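Local coordinates for beta-galactosidase (Bacillus circulans, PDB 4MAD), which probably hydrolyses terminal, non-reducing beta-D-galactose residues in beta-D-galactosides, at residues A241-M246 and L276-S281; P204-L209 and F231-Q236; G518-D523 and P564-G569; I351-F356 and A525-I530; E303-P308 and E433-C438. All blocks are in the same frame, centred on the assembly; numbering follows the deposited sequence.

Contact 1: A241-M246 and L276-S281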
# COMPACT_ATOMS: atom_id res chain seq x y z
N ALA A 241 -26.86 17.00 11.00
CA ALA A 241 -26.56 15.61 10.92
C ALA A 241 -25.51 15.20 11.94
O ALA A 241 -24.82 16.02 12.44
CB ALA A 241 -26.16 15.26 9.57
N PRO A 242 -25.45 13.91 12.23
CA PRO A 242 -24.57 13.42 13.29
C PRO A 242 -23.15 13.67 12.90
O PRO A 242 -22.87 13.73 11.75
CB PRO A 242 -24.83 11.93 13.30
CG PRO A 242 -25.76 11.66 12.32
CD PRO A 242 -26.37 12.86 11.81
N LEU A 243 -22.28 13.80 13.87
CA LEU A 243 -20.88 14.10 13.61
C LEU A 243 -20.04 12.84 13.59
O LEU A 243 -20.06 12.12 14.51
CB LEU A 243 -20.36 14.99 14.70
CG LEU A 243 -21.06 16.30 15.02
CD1 LEU A 243 -20.48 16.98 16.25
CD2 LEU A 243 -20.96 17.20 13.82
N MET A 244 -19.31 12.58 12.51
CA MET A 244 -18.42 11.44 12.48
C MET A 244 -17.01 11.76 11.96
O MET A 244 -16.87 12.35 10.97
CB MET A 244 -18.98 10.30 11.66
CG MET A 244 -18.16 9.08 11.81
SD MET A 244 -19.05 7.67 11.28
CE MET A 244 -18.02 6.40 11.77
N CYS A 245 -15.99 11.31 12.66
CA CYS A 245 -14.64 11.37 12.18
C CYS A 245 -14.35 10.07 11.47
O CYS A 245 -14.17 9.10 12.08
CB CYS A 245 -13.69 11.51 13.34
SG CYS A 245 -11.97 11.50 12.86
N MET A 246 -14.41 10.06 10.17
CA MET A 246 -14.20 8.85 9.41
C MET A 246 -12.78 8.27 9.36
O MET A 246 -12.62 7.12 9.17
CB MET A 246 -14.83 8.99 8.04
CG MET A 246 -14.80 7.81 7.27
SD MET A 246 -15.70 6.39 7.84
CE MET A 246 -17.21 7.08 8.33
N LEU A 276 -15.68 12.24 21.41
CA LEU A 276 -16.78 11.53 22.02
C LEU A 276 -17.75 12.45 22.78
O LEU A 276 -18.92 12.23 22.80
CB LEU A 276 -16.26 10.37 22.87
CG LEU A 276 -15.43 9.30 22.17
CD1 LEU A 276 -14.92 8.30 23.15
CD2 LEU A 276 -16.29 8.64 21.17
N LYS A 277 -17.19 13.46 23.42
CA LYS A 277 -17.93 14.40 24.26
C LYS A 277 -18.89 15.22 23.40
O LYS A 277 -19.81 15.75 23.87
CB LYS A 277 -16.99 15.30 25.05
CG LYS A 277 -16.28 14.63 26.23
CD LYS A 277 -15.99 15.63 27.33
CE LYS A 277 -15.23 15.07 28.51
NZ LYS A 277 -13.92 14.62 28.10
N GLN A 278 -18.61 15.30 22.12
CA GLN A 278 -19.43 16.03 21.16
C GLN A 278 -20.46 15.11 20.54
O GLN A 278 -21.08 15.45 19.59
CB GLN A 278 -18.62 16.70 20.06
CG GLN A 278 -17.82 17.81 20.50
CD GLN A 278 -16.97 18.38 19.39
OE1 GLN A 278 -15.87 17.95 19.22
NE2 GLN A 278 -17.49 19.27 18.63
N ASN A 279 -20.59 13.95 21.12
CA ASN A 279 -21.45 12.92 20.60
C ASN A 279 -20.99 12.49 19.21
O ASN A 279 -21.77 12.15 18.37
CB ASN A 279 -22.89 13.38 20.53
CG ASN A 279 -23.83 12.23 20.58
OD1 ASN A 279 -23.46 11.17 20.91
ND2 ASN A 279 -25.07 12.45 20.23
N GLY A 280 -19.69 12.55 19.02
CA GLY A 280 -19.08 12.04 17.81
C GLY A 280 -18.91 10.54 17.72
O GLY A 280 -18.65 9.89 18.71
N SER A 281 -19.07 10.04 16.50
CA SER A 281 -18.67 8.71 16.12
C SER A 281 -17.29 8.77 15.54
O SER A 281 -16.84 9.79 15.14
CB SER A 281 -19.59 8.09 15.12
OG SER A 281 -20.84 7.86 15.62
O HOH W 1 -23.28 13.77 16.68
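The chain around Met244 runs parallel to that at Ser281, with the CA atoms of these two residues 4.6 Å apart. Ser281 grips the main chain on both sides of Met244: Ser281 N donates to Leu243 O at 3.0 Å, nearly straight (167°) and in the carbonyl plane, while Cys245 N donates to Ser281 O at 3.0 Å from above that carbonyl's plane. Before this bridge, a Schellman motif ends helix 265-276. Asn279 is its C-prime residue and takes a positive phi (62°), a conformation asparagine tolerates well. A water extends the pairing, accepting from Leu243 N and donating to Asn279 O at 2.8 Å.

Met244 has CG anti to the backbone N (chi1 -171°), and its extended, unbranched chain passes alongside Ser281 CB, which meets CG at 3.7 Å and SD at 3.9 Å. An alanine here would probably loosen this buried packing, because CG, SD and CE all touch Ser281 CB. Serine is small enough for the place, and its OG is engaged by Leu33 N. Leu243 sends CD1 to within 3.7 Å of Gln278 O.

The bridge joins the seventh and eighth strands of the (beta/alpha)8 barrel. Leu243 also packs on Phe231 and Lys235 of helix 227-237, whereas Met244 and Ser281 both touch Phe24 of strand 24-26, and Met244 reaches Thr220 of strand 218-223.

Contact 2: P204-L209 and F231-Q236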
# COMPACT_ATOMS: atom_id res chain seq x y z
N PRO A 204 -11.46 18.93 7.01
CA PRO A 204 -12.40 19.94 7.50
C PRO A 204 -11.98 21.34 7.10
O PRO A 204 -11.68 22.10 7.95
CB PRO A 204 -12.26 19.82 9.02
CG PRO A 204 -10.97 19.29 9.26
CD PRO A 204 -10.60 18.44 8.07
N GLU A 205 -11.97 21.63 5.82
CA GLU A 205 -11.49 22.89 5.32
C GLU A 205 -12.45 23.27 4.25
O GLU A 205 -12.94 22.44 3.57
CB GLU A 205 -10.07 22.75 4.75
CG GLU A 205 -9.13 22.28 5.78
CD GLU A 205 -7.74 21.91 5.30
OE1 GLU A 205 -7.24 22.53 4.39
OE2 GLU A 205 -7.16 21.00 5.92
N PRO A 206 -12.67 24.55 4.08
CA PRO A 206 -13.69 24.96 3.14
C PRO A 206 -13.44 24.45 1.72
O PRO A 206 -14.33 23.99 1.10
CB PRO A 206 -13.59 26.49 3.19
CG PRO A 206 -13.18 26.77 4.47
CD PRO A 206 -12.29 25.67 4.94
N SER A 207 -12.21 24.50 1.26
CA SER A 207 -11.95 24.04 -0.09
C SER A 207 -12.31 22.57 -0.20
O SER A 207 -12.85 22.14 -1.15
CB SER A 207 -10.50 24.23 -0.48
OG SER A 207 -9.67 23.39 0.25
N MET A 208 -11.93 21.79 0.79
CA MET A 208 -12.20 20.37 0.74
C MET A 208 -13.68 19.98 0.81
O MET A 208 -14.13 19.12 0.16
CB MET A 208 -11.40 19.64 1.80
CG MET A 208 -9.92 19.86 1.64
SD MET A 208 -9.07 19.26 3.08
CE MET A 208 -7.38 19.34 2.52
N LEU A 209 -14.37 20.62 1.71
CA LEU A 209 -15.78 20.41 1.84
C LEU A 209 -16.55 20.90 0.60
O LEU A 209 -17.47 20.28 0.17
CB LEU A 209 -16.31 21.09 3.08
CG LEU A 209 -15.70 20.56 4.35
CD1 LEU A 209 -15.99 21.46 5.46
CD2 LEU A 209 -16.35 19.23 4.62
N PHE A 231 -15.22 19.64 13.73
CA PHE A 231 -16.68 19.51 13.71
C PHE A 231 -17.40 20.84 13.45
O PHE A 231 -18.41 20.89 12.82
CB PHE A 231 -17.18 18.81 14.93
CG PHE A 231 -16.87 17.34 14.97
CD1 PHE A 231 -16.84 16.56 13.84
CD2 PHE A 231 -16.65 16.74 16.17
CE1 PHE A 231 -16.62 15.22 13.95
CE2 PHE A 231 -16.43 15.43 16.26
CZ PHE A 231 -16.40 14.66 15.16
N ALA A 232 -16.82 21.92 13.95
CA ALA A 232 -17.38 23.22 13.72
C ALA A 232 -17.37 23.59 12.26
O ALA A 232 -18.33 24.08 11.77
CB ALA A 232 -16.68 24.22 14.49
N GLN A 233 -16.28 23.31 11.58
CA GLN A 233 -16.19 23.53 10.15
C GLN A 233 -17.19 22.72 9.40
O GLN A 233 -17.85 23.23 8.58
CB GLN A 233 -14.82 23.18 9.62
CG GLN A 233 -13.97 24.33 9.48
CD GLN A 233 -14.45 25.28 8.42
OE1 GLN A 233 -15.53 25.19 7.91
NE2 GLN A 233 -13.66 26.15 8.09
N LEU A 234 -17.32 21.47 9.77
CA LEU A 234 -18.29 20.59 9.18
C LEU A 234 -19.69 21.12 9.39
O LEU A 234 -20.44 21.18 8.47
CB LEU A 234 -18.20 19.20 9.77
CG LEU A 234 -19.26 18.17 9.42
CD1 LEU A 234 -19.33 18.02 7.98
CD2 LEU A 234 -19.07 16.89 10.06
N LYS A 235 -19.99 21.61 10.57
CA LYS A 235 -21.31 22.15 10.85
C LYS A 235 -21.73 23.39 10.03
O LYS A 235 -22.89 23.65 9.87
CB LYS A 235 -21.52 22.34 12.34
CG LYS A 235 -21.72 21.04 13.03
CD LYS A 235 -22.26 21.19 14.37
CE LYS A 235 -21.19 21.16 15.32
NZ LYS A 235 -21.57 21.58 16.65
N GLN A 236 -20.76 24.11 9.50
CA GLN A 236 -21.06 25.15 8.54
C GLN A 236 -21.67 24.67 7.27
O GLN A 236 -22.38 25.38 6.65
CB GLN A 236 -19.87 26.00 8.26
CG GLN A 236 -19.32 26.51 9.46
CD GLN A 236 -18.97 27.89 9.31
OE1 GLN A 236 -17.99 28.20 8.71
NE2 GLN A 236 -19.80 28.75 9.83
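Two consecutive beta-alpha units of the (beta/alpha)8 barrel meet here: helix 206-212, with the loop that leads into it from strand 197-202, lies against helix 227-237, which follows strand 218-223. No hydrogen bond joins the two segments, so the contact rests on packing.

Leu209 leads with one methyl, CD1, which lies against the backbone of the facing helix, within 4.0 Å of Gln233 O and 4.5 Å of Leu234 CA. Leu209 and Leu234 both also touch Glu219 of strand 218-223, which places them on the barrel side of the helices.

The second kind of contact sets a polar chain against proline. Glu205 is the N-cap of helix 206-212 and Pro206 its first residue, a position that suits proline because the first turn needs no backbone N-H. From the other helix Gln233 points across, its chi1 (-98°) displaced from a staggered value and its chain bent at chi2 (-67°). The aliphatic part lies against the loop, with CG 3.5 Å from Pro204 O. The Gln233 side chain crosses Pro206 at about a right angle, and beyond the bend Gln233 NE2 stops 3.5 Å from Pro206 CD.

Contact 3: G518-D523 and P564-G569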
# COMPACT_ATOMS: atom_id res chain seq x y z
N GLY A 518 19.24 -19.21 0.50
CA GLY A 518 19.52 -19.90 1.72
C GLY A 518 18.37 -20.76 2.20
O GLY A 518 17.29 -20.61 1.75
N ILE A 519 18.63 -21.65 3.14
CA ILE A 519 17.63 -22.52 3.69
C ILE A 519 17.44 -22.29 5.19
O ILE A 519 18.38 -22.28 5.90
CB ILE A 519 18.01 -23.98 3.45
CG1 ILE A 519 18.24 -24.23 1.98
CG2 ILE A 519 16.96 -24.88 3.89
CD1 ILE A 519 17.02 -24.40 1.28
N LEU A 520 16.21 -22.12 5.63
CA LEU A 520 15.88 -22.00 7.02
C LEU A 520 15.19 -23.27 7.42
O LEU A 520 14.27 -23.66 6.81
CB LEU A 520 14.92 -20.87 7.23
CG LEU A 520 14.36 -20.67 8.64
CD1 LEU A 520 15.42 -20.47 9.55
CD2 LEU A 520 13.39 -19.58 8.73
N THR A 521 15.70 -23.89 8.47
CA THR A 521 15.10 -25.09 8.99
C THR A 521 14.29 -24.74 10.22
O THR A 521 14.79 -24.14 11.11
CB THR A 521 16.14 -26.13 9.36
OG1 THR A 521 16.89 -26.47 8.21
CG2 THR A 521 15.46 -27.34 9.79
N VAL A 522 13.04 -25.15 10.21
CA VAL A 522 12.05 -24.75 11.14
C VAL A 522 11.44 -25.99 11.78
O VAL A 522 10.97 -26.84 11.08
CB VAL A 522 10.98 -23.98 10.39
CG1 VAL A 522 9.70 -23.96 11.09
CG2 VAL A 522 11.49 -22.60 10.03
N ASP A 523 11.52 -26.06 13.10
CA ASP A 523 10.86 -27.07 13.85
C ASP A 523 9.35 -26.96 13.86
O ASP A 523 8.65 -27.89 13.62
CB ASP A 523 11.43 -27.14 15.29
CG ASP A 523 11.85 -25.74 15.88
OD1 ASP A 523 11.29 -24.71 15.51
OD2 ASP A 523 12.74 -25.71 16.75
N PRO A 564 2.37 -18.28 8.40
CA PRO A 564 1.80 -19.04 7.28
C PRO A 564 2.69 -19.13 6.06
O PRO A 564 2.51 -19.97 5.26
CB PRO A 564 0.55 -18.27 6.97
CG PRO A 564 0.10 -17.81 8.29
CD PRO A 564 1.36 -17.38 8.97
N PHE A 565 3.60 -18.18 5.93
CA PHE A 565 4.60 -18.17 4.92
C PHE A 565 5.63 -19.32 5.09
O PHE A 565 6.26 -19.71 4.17
CB PHE A 565 5.29 -16.82 4.90
CG PHE A 565 4.46 -15.69 4.30
CD1 PHE A 565 3.19 -15.88 3.85
CD2 PHE A 565 4.99 -14.43 4.19
CE1 PHE A 565 2.49 -14.85 3.33
CE2 PHE A 565 4.30 -13.44 3.66
CZ PHE A 565 3.04 -13.64 3.24
N LEU A 566 5.83 -19.74 6.32
CA LEU A 566 6.70 -20.82 6.72
C LEU A 566 6.07 -22.24 6.73
O LEU A 566 4.88 -22.38 6.74
CB LEU A 566 7.28 -20.55 8.11
CG LEU A 566 8.18 -19.33 8.32
CD1 LEU A 566 8.54 -19.04 9.73
CD2 LEU A 566 9.36 -19.45 7.48
N GLN A 567 6.93 -23.23 6.70
CA GLN A 567 6.54 -24.61 6.82
C GLN A 567 7.54 -25.39 7.63
O GLN A 567 8.68 -25.02 7.75
CB GLN A 567 6.35 -25.25 5.47
CG GLN A 567 7.59 -25.45 4.68
CD GLN A 567 7.27 -25.75 3.23
OE1 GLN A 567 6.60 -24.97 2.58
NE2 GLN A 567 7.72 -26.85 2.74
N GLU A 568 7.08 -26.48 8.20
CA GLU A 568 7.97 -27.33 8.94
C GLU A 568 8.98 -27.89 8.02
O GLU A 568 8.65 -28.29 6.97
CB GLU A 568 7.22 -28.47 9.62
CG GLU A 568 6.75 -28.07 10.99
CD GLU A 568 5.62 -28.93 11.54
OE1 GLU A 568 5.52 -30.10 11.16
OE2 GLU A 568 4.86 -28.41 12.37
N GLY A 569 10.20 -27.96 8.45
CA GLY A 569 11.24 -28.43 7.55
C GLY A 569 12.03 -27.33 6.91
O GLY A 569 12.24 -26.33 7.51
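Val522 has CG1 anti to the backbone N (chi1 157°), which sets this methyl 3.6 Å from Gln567 O; the other branch, CG2, is anti to the carbonyl carbon and turns to the ring of Phe356. A beta-branched residue thus fills both directions from one buried position. Leu520, two residues earlier, has CG anti to the backbone N (chi1 174°). Its CD2 meets Leu566 CD2 tip to tip at 4.2 Å, in a contact between two buried leucines.

The backbones form an antiparallel hydrogen-bonded pair, Val522 with Gly569, where strand 514-522 meets the start of strand 569-577 in the large antiparallel sheet of the galactose-binding domain. Val522 N donates to Gly569 O at 3.1 Å, and Gly569 N donates back to Val522 O at 3.0 Å with an almost straight N-H (169°), both in the carbonyl planes. Gly569 combines a positive phi with an extended psi, and at this pair of angles a CB would jam against the carbonyl O of Glu568, so glycine fits where larger residues would not. Asn571 ND2 bonds to both Leu520 O and Gln567 O, adding a side-chain tie beside the backbone pair.

At the exposed margin, Thr521 places CG2 4.1 Å from Gly569 O. Glu568 leads with CG beside its backbone N, its chain extended beyond, and that CG touches Asp523 O at 3.2 Å.

Contact 4: I351-F356 and A525-I530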
# COMPACT_ATOMS: atom_id res chain seq x y z
N ILE A 351 -0.14 -14.80 19.65
CA ILE A 351 0.49 -15.59 18.61
C ILE A 351 1.98 -15.60 18.84
O ILE A 351 2.60 -14.60 18.91
CB ILE A 351 0.16 -15.05 17.24
CG1 ILE A 351 -1.32 -15.23 16.99
CG2 ILE A 351 0.89 -15.76 16.22
CD1 ILE A 351 -1.85 -14.48 15.84
N PRO A 352 2.55 -16.77 18.99
CA PRO A 352 3.94 -16.85 19.35
C PRO A 352 4.87 -16.23 18.31
O PRO A 352 4.62 -16.33 17.17
CB PRO A 352 4.19 -18.34 19.44
CG PRO A 352 2.93 -18.91 19.76
CD PRO A 352 1.90 -18.08 19.08
N LYS A 353 5.92 -15.60 18.79
CA LYS A 353 7.04 -15.12 18.00
C LYS A 353 8.31 -15.89 18.37
O LYS A 353 8.54 -16.11 19.48
CB LYS A 353 7.24 -13.64 18.22
CG LYS A 353 6.27 -12.80 17.43
CD LYS A 353 5.38 -12.00 18.23
CE LYS A 353 4.09 -11.49 17.47
NZ LYS A 353 3.08 -12.56 17.00
N ARG A 354 9.12 -16.27 17.39
CA ARG A 354 10.34 -17.03 17.61
C ARG A 354 11.52 -16.42 16.89
O ARG A 354 11.33 -15.78 15.89
CB ARG A 354 10.17 -18.46 17.16
CG ARG A 354 9.12 -19.19 17.94
CD ARG A 354 9.55 -19.35 19.36
NE ARG A 354 8.63 -20.15 20.14
CZ ARG A 354 7.76 -19.65 20.98
NH1 ARG A 354 7.71 -18.38 21.15
NH2 ARG A 354 6.94 -20.44 21.63
N LEU A 355 12.71 -16.59 17.42
CA LEU A 355 13.91 -16.34 16.67
C LEU A 355 14.25 -17.64 15.96
O LEU A 355 14.02 -18.66 16.50
CB LEU A 355 15.12 -16.06 17.52
CG LEU A 355 15.28 -15.02 18.56
CD1 LEU A 355 14.78 -15.53 19.80
CD2 LEU A 355 16.67 -14.69 18.69
N PHE A 356 14.80 -17.56 14.78
CA PHE A 356 15.26 -18.74 14.10
C PHE A 356 16.74 -18.72 13.78
O PHE A 356 17.24 -19.63 13.25
CB PHE A 356 14.45 -19.02 12.86
CG PHE A 356 13.05 -19.51 13.12
CD1 PHE A 356 12.81 -20.85 13.33
CD2 PHE A 356 12.00 -18.68 13.08
CE1 PHE A 356 11.57 -21.28 13.52
CE2 PHE A 356 10.75 -19.13 13.27
CZ PHE A 356 10.53 -20.42 13.49
N ALA A 525 6.46 -23.75 12.65
CA ALA A 525 6.30 -22.41 12.14
C ALA A 525 5.81 -21.42 13.21
O ALA A 525 4.96 -21.75 13.97
CB ALA A 525 5.39 -22.42 11.05
N ALA A 526 6.39 -20.24 13.27
CA ALA A 526 5.94 -19.23 14.20
C ALA A 526 6.24 -17.87 13.58
O ALA A 526 7.04 -17.80 12.71
CB ALA A 526 6.64 -19.35 15.45
N ASP A 527 5.62 -16.80 14.03
CA ASP A 527 5.90 -15.50 13.47
C ASP A 527 7.33 -15.15 13.77
O ASP A 527 7.85 -15.54 14.72
CB ASP A 527 5.01 -14.41 14.06
CG ASP A 527 3.59 -14.45 13.57
OD1 ASP A 527 3.26 -15.19 12.67
OD2 ASP A 527 2.82 -13.72 14.14
N THR A 528 7.94 -14.42 12.88
CA THR A 528 9.33 -14.06 13.03
C THR A 528 9.68 -12.83 12.20
O THR A 528 8.87 -12.39 11.45
CB THR A 528 10.29 -15.23 12.70
OG1 THR A 528 11.60 -14.91 13.06
CG2 THR A 528 10.25 -15.54 11.25
N PHE A 529 10.88 -12.33 12.39
CA PHE A 529 11.32 -11.14 11.70
C PHE A 529 12.73 -11.30 11.17
O PHE A 529 13.56 -11.79 11.85
CB PHE A 529 11.24 -9.94 12.61
CG PHE A 529 9.92 -9.80 13.32
CD1 PHE A 529 8.95 -8.94 12.86
CD2 PHE A 529 9.64 -10.50 14.47
CE1 PHE A 529 7.79 -8.81 13.48
CE2 PHE A 529 8.46 -10.33 15.09
CZ PHE A 529 7.53 -9.50 14.57
N ILE A 530 12.96 -10.86 9.95
CA ILE A 530 14.26 -10.90 9.36
C ILE A 530 15.02 -9.58 9.54
O ILE A 530 14.59 -8.58 9.11
CB ILE A 530 14.20 -11.20 7.84
CG1 ILE A 530 13.45 -12.47 7.56
CG2 ILE A 530 15.55 -11.34 7.31
CD1 ILE A 530 13.38 -12.85 6.11
O HOH W 2 3.33 -18.22 15.82
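The ring of Phe356 presents its edge to the second segment: Ala526 O lies in the ring plane, 4.0 Å from CE2, and Thr528 CB is in that plane too, 3.9 Å from CD2. Phe529 likewise uses its rim, with CE2 4.0 Å from Lys353 CG. The carboxylate of Asp527 is held at both oxygens. OD1 accepts from Tyr47 OH and from Ala563 N, while OD2 turns its anti lone pair to Lys353 NZ in a salt bridge of 3.1 Å.

Lys353 reaches that oxygen by bending at chi2 (118°) and chi4 (65°), lying side by side with Asp527, and NZ also donates to Ile351 O at 2.8 Å. A long flexible amine suits a site with two oxygens to serve, and an alanine here, lacking NZ and CG, would probably weaken the hold of 351-356 on Asp527 and Phe529. Arg354 folds back, NH1 bonding to Lys353 O, while its CG packs against Ala526 CB at 3.5 Å, where the small alanine methyl lets the arginine chain come close.

The backbones make a single bridge, Lys353 with Asp527. Arg354 N donates to Asp527 O at 3.0 Å, nearly along the C=O axis (173°). Asp527 N makes a weak bond to Pro352 O, and a water joins the same two atoms.

Thus the linker between helix 327-339 and strand 357-366 is stitched to the start of strand 528-531, which sits between strands 584-588 and 558-561, while Ile351 touches helix 48-58 of the barrel domain.

Contact 5: E303-P308 and E433-C438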
# COMPACT_ATOMS: atom_id res chain seq x y z
N GLU A 303 6.34 19.29 -2.54
CA GLU A 303 6.54 19.99 -3.81
C GLU A 303 7.88 19.72 -4.47
O GLU A 303 8.10 20.05 -5.60
CB GLU A 303 6.37 21.49 -3.61
CG GLU A 303 4.96 21.91 -3.20
CD GLU A 303 3.91 21.48 -4.21
OE1 GLU A 303 4.18 21.58 -5.42
OE2 GLU A 303 2.82 21.05 -3.79
N THR A 304 8.81 19.16 -3.83
CA THR A 304 10.12 18.96 -4.35
C THR A 304 10.51 17.50 -4.58
O THR A 304 11.05 17.19 -5.60
CB THR A 304 11.16 19.64 -3.45
OG1 THR A 304 12.44 19.18 -3.80
CG2 THR A 304 10.95 19.34 -2.05
N ASP A 305 10.22 16.63 -3.61
CA ASP A 305 10.70 15.26 -3.54
C ASP A 305 9.61 14.19 -3.55
O ASP A 305 8.59 14.39 -3.05
CB ASP A 305 11.44 15.04 -2.24
CG ASP A 305 12.74 15.82 -2.14
OD1 ASP A 305 13.37 16.04 -3.17
OD2 ASP A 305 13.10 16.19 -1.04
N TYR A 306 9.95 13.07 -4.14
CA TYR A 306 9.20 11.84 -4.18
C TYR A 306 9.54 11.09 -2.89
O TYR A 306 10.67 11.02 -2.53
CB TYR A 306 9.58 11.02 -5.42
CG TYR A 306 9.17 9.57 -5.34
CD1 TYR A 306 7.89 9.17 -5.63
CD2 TYR A 306 10.04 8.61 -4.94
CE1 TYR A 306 7.51 7.87 -5.53
CE2 TYR A 306 9.67 7.30 -4.84
CZ TYR A 306 8.39 6.93 -5.13
OH TYR A 306 7.98 5.64 -5.03
N GLN A 307 8.54 10.58 -2.19
CA GLN A 307 8.74 9.97 -0.88
C GLN A 307 8.03 8.62 -0.77
O GLN A 307 6.86 8.56 -0.69
CB GLN A 307 8.23 10.90 0.21
CG GLN A 307 8.59 12.33 0.09
CD GLN A 307 7.73 13.26 0.96
OE1 GLN A 307 6.56 13.35 0.80
NE2 GLN A 307 8.36 13.94 1.85
N PRO A 308 8.78 7.57 -0.79
CA PRO A 308 8.20 6.25 -0.86
C PRO A 308 7.85 5.80 0.55
O PRO A 308 8.62 5.99 1.44
CB PRO A 308 9.32 5.42 -1.46
CG PRO A 308 10.51 6.14 -1.15
CD PRO A 308 10.18 7.55 -1.17
N GLU A 433 18.71 9.02 -9.61
CA GLU A 433 17.65 9.10 -8.65
C GLU A 433 16.65 10.16 -9.05
O GLU A 433 16.99 11.15 -9.60
CB GLU A 433 18.21 9.41 -7.28
CG GLU A 433 19.11 8.33 -6.73
CD GLU A 433 19.18 8.31 -5.20
OE1 GLU A 433 19.94 9.10 -4.69
OE2 GLU A 433 18.48 7.52 -4.53
N ARG A 434 15.40 9.93 -8.70
CA ARG A 434 14.34 10.86 -9.07
C ARG A 434 14.53 12.24 -8.47
O ARG A 434 14.21 13.20 -9.07
CB ARG A 434 12.97 10.31 -8.65
CG ARG A 434 11.81 11.14 -8.99
CD ARG A 434 10.54 10.35 -9.05
NE ARG A 434 9.39 11.17 -9.28
CZ ARG A 434 8.19 10.72 -9.54
NH1 ARG A 434 7.98 9.43 -9.56
NH2 ARG A 434 7.20 11.54 -9.74
N ASN A 435 14.98 12.29 -7.24
CA ASN A 435 15.07 13.53 -6.51
C ASN A 435 16.37 14.20 -6.80
O ASN A 435 17.43 13.72 -6.52
CB ASN A 435 14.87 13.33 -5.01
CG ASN A 435 13.51 12.77 -4.69
OD1 ASN A 435 13.35 12.06 -3.71
ND2 ASN A 435 12.57 13.06 -5.51
N ARG A 436 16.23 15.34 -7.40
CA ARG A 436 16.68 15.61 -8.72
C ARG A 436 17.99 16.39 -8.73
O ARG A 436 18.55 16.72 -7.71
CB ARG A 436 15.56 16.24 -9.57
CG ARG A 436 14.13 16.23 -8.88
CD ARG A 436 12.96 16.59 -9.82
NE ARG A 436 13.36 16.77 -11.22
CZ ARG A 436 12.55 16.75 -12.27
NH1 ARG A 436 11.26 16.59 -12.09
NH2 ARG A 436 13.02 16.89 -13.49
N GLY A 437 18.49 16.61 -9.93
CA GLY A 437 19.89 16.88 -10.15
C GLY A 437 20.58 15.54 -10.20
O GLY A 437 21.69 15.36 -10.65
N CYS A 438 19.85 14.56 -9.74
CA CYS A 438 20.40 13.28 -9.56
C CYS A 438 20.13 12.37 -10.73
O CYS A 438 20.23 11.18 -10.57
CB CYS A 438 19.87 12.70 -8.26
SG CYS A 438 20.82 13.23 -6.87
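Thr304 opens the contact at its exposed end, where its OG1 makes a weak hydrogen bond to Asp305 OD1 within the same segment. Asp305 comes next, its CG anti to the carbonyl carbon (chi1 -68°), which brings OD1 up to the loop 433-438, 3.6 Å from Asn435 CB. The two side chains cross at about a right angle, with the carboxylate and amide planes 43° apart. Beyond Asp305, Asn435 is short and flat enough to lie beside the backbone of Tyr306.

Tyr306 carries the buried part. With CG anti to the backbone N (chi1 163°), its CB and the near side of the ring meet Arg434, whose chain is extended from CG to NE and crosses the tyrosine at about a right angle. Tyr306 CB is 3.8 Å from Arg434 CD and also lies over one face of the guanidinium; Tyr306 CD1 is 3.9 Å from Arg434 NH1, offset toward the rim of that group. The flat groups are thus nearly parallel but largely displaced. Arginine suits the place because its chain packs on the tyrosine while NH1 goes on to salt bridges with Asp418 and Asp470. The tyrosine hydroxyl in turn bonds to Gly460 O. Pro308 N lies 4.1 Å above one face of the Tyr306 ring, offset toward its rim.

Gln307 and Pro308 continue into the small two-stranded sheet with 299-301, in the barrel domain. The contact is a domain interface, docking this hairpin onto the loop between strands 427-433 and 440-445 of the first all-beta domain.

Following the chain, contact 2 closes first, tying two successive helices around the barrel, and contact 1 then closes the seventh strand against the eighth; the two touch where helix 227-237 packs on the start of strand 244-249. Contact 5 opens next, in the barrel domain, and before it closes in the first all-beta domain contact 4 has opened at 351-356, so these two cross. Contact 3 opens at 518-523 before contact 4 closes at 525-530, and closes last at 564-569, so contacts 3 and 4 also cross. They touch each other, and both reach the same antiparallel sheet. None nests. Contacts 1 and 3, in barrel and galactose-binding domain, have centres about 48 Å apart.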